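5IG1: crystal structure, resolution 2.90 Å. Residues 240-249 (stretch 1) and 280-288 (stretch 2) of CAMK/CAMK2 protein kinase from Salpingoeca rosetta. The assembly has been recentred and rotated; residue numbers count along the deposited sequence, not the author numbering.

Stretch 1, residues 240-249: PEWDSVTTAA
Stretch 2 (280-288) DVPGSVHRQ

The contact joins two stretches of one chain, far apart in sequence, and buries 315 Å² counting both sides. Stretch 1 begins with a cis peptide bond before P240. Residues 240-243 then take helical phi/psi values. D243 N donates to P240 O at 3.1 Å, and V245 N donates to W242 O at 3.2 Å. The chain opens at V245 (-101/142) and T246 (-61/142), and a helix starts at T247 and continues past the stretch. Stretch 2 has no regular helix or strand within its loop, which is extended at P282 (-61/151) and G283 (-63/159). R287 (-106/84) is the N-cap of a helix that follows.

The two stretches run in opposite directions here. T246 CA lies 5.9 Å from G283 CA, and S244 CA lies 8.3 Å from V285 CA. Of these two CA pairs, the one at the glycine is the closer.

R287 is the main polar anchor and has the largest area covered by the other stretch. Its CA-to-CB bond points toward stretch 1. Chi1 is -31°, between wells; chi2 is t (-161°), chi3 is p (86°) and chi4 is -103°. This path carries the guanidinium to the turn at 241-245. R287 NH2 donates to E241 O at 2.7 Å, with an N-H...acceptor angle of 153°. The carbonyl oxygen lies at the edge of the guanidinium, near its plane, where an N-H can point at it. V245 CG2 sits over one face, 3.2 Å from R287 NH2. V245 has chi1 t (171°). R287 NH1 is hydrogen-bonded to a residue just outside the stretches.

The S244 CA-to-CB bond points toward stretch 2, with chi1 p (54°). This places S244 OG 2.7 Å from R287 NH2, in an oblique position. S244 OG donates a weak hydrogen bond to E241 O at 3.3 Å. The serine hydroxyl and the arginine thus meet at the same carbonyl. One water links the same two residues: it donates to S244 O at 2.9 Å and accepts from R287 NE at 3.3 Å.

The E241 side chain takes no part in the R287 NH2 to E241 O bond, which uses the backbone oxygen. Its CA-to-CB bond is sideways, with chi1 m (-45°) and chi2 off-well (105°), and its end leads away.

The T246 CA-to-CB bond points toward stretch 2, with chi1 p (61°). T246 OG1 accepts from A249 N at 3.2 Å and 160°, capping the helix. With the hydroxyl held there, T246 CG2 packs on the facing backbone, 3.3 Å from G283 N and 3.7 Å from V281 O. G283 has no side chain. An ideal CB would point toward stretch 1 and lie a tight 3.5 Å from T246 CG2.

A248 and V281 close the apolar end. The A248 CA-to-CB bond points toward stretch 2, and A248 CB meets V281 CG1 at 3.5 Å. The V281 CA-to-CB bond is sideways, with chi1 t (166°). V285, chi1 p (70°), adds a looser contact, V285 CG1 to S244 O at 4.4 Å.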

# COMPACT_ATOMS: atom_id res chain seq x y z
N PRO A 240 -14.14 14.71 19.61
CA PRO A 240 -13.12 14.53 20.64
C PRO A 240 -12.00 13.56 20.26
O PRO A 240 -11.04 13.44 21.02
CB PRO A 240 -13.93 13.94 21.80
CG PRO A 240 -14.91 13.06 21.10
CD PRO A 240 -15.26 13.77 19.81
N GLU A 241 -12.13 12.88 19.12
CA GLU A 241 -11.17 11.84 18.76
C GLU A 241 -9.75 12.38 18.74
O GLU A 241 -8.83 11.75 19.28
CB GLU A 241 -11.53 11.23 17.40
CG GLU A 241 -13.01 10.93 17.22
CD GLU A 241 -13.70 11.93 16.31
OE1 GLU A 241 -12.99 12.60 15.52
OE2 GLU A 241 -14.94 12.06 16.38
N TRP A 242 -9.56 13.55 18.14
CA TRP A 242 -8.23 14.10 17.95
C TRP A 242 -7.69 14.85 19.16
O TRP A 242 -6.51 15.20 19.18
CB TRP A 242 -8.23 15.04 16.74
CG TRP A 242 -8.29 14.30 15.47
CD1 TRP A 242 -9.40 14.03 14.72
CD2 TRP A 242 -7.19 13.71 14.78
NE1 TRP A 242 -9.05 13.32 13.60
CE2 TRP A 242 -7.70 13.11 13.61
CE3 TRP A 242 -5.81 13.64 15.03
CZ2 TRP A 242 -6.88 12.44 12.71
CZ3 TRP A 242 -5.01 12.99 14.13
CH2 TRP A 242 -5.55 12.40 12.98
N ASP A 243 -8.53 15.10 20.17
CA ASP A 243 -8.04 15.79 21.36
C ASP A 243 -7.04 14.95 22.13
O ASP A 243 -6.18 15.49 22.82
CB ASP A 243 -9.22 16.17 22.25
CG ASP A 243 -10.21 17.05 21.53
OD1 ASP A 243 -9.82 17.69 20.54
OD2 ASP A 243 -11.38 17.09 21.95
N SER A 244 -7.13 13.62 22.02
CA SER A 244 -6.20 12.72 22.68
C SER A 244 -5.08 12.26 21.75
O SER A 244 -4.42 11.25 22.04
CB SER A 244 -6.94 11.52 23.26
OG SER A 244 -7.71 10.87 22.27
N VAL A 245 -4.85 12.96 20.65
CA VAL A 245 -3.76 12.66 19.73
C VAL A 245 -2.63 13.65 20.00
O VAL A 245 -2.87 14.83 20.29
CB VAL A 245 -4.20 12.71 18.26
CG1 VAL A 245 -3.00 12.61 17.32
CG2 VAL A 245 -5.16 11.57 17.97
N THR A 246 -1.39 13.16 19.92
CA THR A 246 -0.24 14.04 20.06
C THR A 246 -0.25 15.10 18.96
O THR A 246 -0.62 14.82 17.82
CB THR A 246 1.06 13.24 19.98
OG1 THR A 246 1.14 12.58 18.71
CG2 THR A 246 1.11 12.20 21.08
N THR A 247 0.15 16.32 19.32
CA THR A 247 0.33 17.33 18.29
C THR A 247 1.44 16.96 17.32
O THR A 247 1.45 17.46 16.19
CB THR A 247 0.63 18.70 18.90
OG1 THR A 247 1.84 18.63 19.66
CG2 THR A 247 -0.52 19.15 19.81
N ALA A 248 2.36 16.08 17.73
CA ALA A 248 3.39 15.61 16.80
C ALA A 248 2.77 14.86 15.64
O ALA A 248 3.11 15.09 14.47
CB ALA A 248 4.40 14.73 17.53
N ALA A 249 1.85 13.94 15.93
CA ALA A 249 1.16 13.22 14.87
C ALA A 249 0.35 14.18 14.00
O ALA A 249 0.40 14.09 12.77
CB ALA A 249 0.26 12.14 15.47
N ASP A 280 9.27 7.40 21.76
CA ASP A 280 8.46 7.87 22.88
C ASP A 280 7.72 9.17 22.58
O ASP A 280 7.10 9.73 23.48
CB ASP A 280 9.33 8.04 24.13
CG ASP A 280 10.60 8.82 23.85
OD1 ASP A 280 10.52 10.06 23.70
OD2 ASP A 280 11.68 8.20 23.78
N VAL A 281 7.79 9.66 21.35
CA VAL A 281 7.01 10.83 20.95
C VAL A 281 5.55 10.43 20.71
O VAL A 281 4.66 11.11 21.22
CB VAL A 281 7.64 11.51 19.72
CG1 VAL A 281 6.67 12.50 19.10
CG2 VAL A 281 8.92 12.20 20.13
N PRO A 282 5.25 9.35 19.97
CA PRO A 282 3.84 9.00 19.76
C PRO A 282 3.13 8.70 21.07
O PRO A 282 3.73 8.26 22.05
CB PRO A 282 3.90 7.76 18.86
CG PRO A 282 5.27 7.25 19.00
CD PRO A 282 6.13 8.45 19.21
N GLY A 283 1.82 8.95 21.07
CA GLY A 283 1.02 8.71 22.26
C GLY A 283 1.00 7.25 22.65
O GLY A 283 1.26 6.34 21.84
N SER A 284 0.68 7.01 23.92
CA SER A 284 0.67 5.67 24.49
C SER A 284 -0.72 5.16 24.82
O SER A 284 -0.90 3.94 24.88
CB SER A 284 1.51 5.63 25.76
OG SER A 284 0.90 6.42 26.77
N VAL A 285 -1.69 6.05 25.03
CA VAL A 285 -3.01 5.62 25.46
C VAL A 285 -3.66 4.77 24.37
O VAL A 285 -3.44 4.99 23.17
CB VAL A 285 -3.88 6.84 25.82
CG1 VAL A 285 -4.24 7.65 24.58
CG2 VAL A 285 -5.13 6.41 26.57
N HIS A 286 -4.43 3.77 24.79
CA HIS A 286 -5.16 2.92 23.87
C HIS A 286 -6.32 3.68 23.24
O HIS A 286 -7.10 4.34 23.95
CB HIS A 286 -5.67 1.69 24.61
CG HIS A 286 -6.69 0.90 23.86
ND1 HIS A 286 -6.36 -0.03 22.90
CD2 HIS A 286 -8.05 0.90 23.93
CE1 HIS A 286 -7.46 -0.57 22.41
NE2 HIS A 286 -8.50 -0.02 23.02
N ARG A 287 -6.45 3.59 21.92
CA ARG A 287 -7.51 4.29 21.18
C ARG A 287 -8.57 3.28 20.74
O ARG A 287 -8.57 2.80 19.60
CB ARG A 287 -6.94 5.06 19.99
CG ARG A 287 -5.54 5.57 20.17
CD ARG A 287 -5.23 6.68 19.19
NE ARG A 287 -5.65 7.98 19.71
CZ ARG A 287 -6.74 8.62 19.32
NH1 ARG A 287 -7.53 8.09 18.39
NH2 ARG A 287 -7.05 9.79 19.85
N GLN A 288 -9.49 2.97 21.65
CA GLN A 288 -10.57 2.04 21.30
C GLN A 288 -11.53 2.66 20.28
O GLN A 288 -12.03 1.95 19.39
CB GLN A 288 -11.32 1.61 22.55
CG GLN A 288 -12.39 0.55 22.29
CD GLN A 288 -11.83 -0.75 21.75
OE1 GLN A 288 -10.74 -1.17 22.13
NE2 GLN A 288 -12.58 -1.39 20.86
O HOH W 1 -2.88 8.95 21.17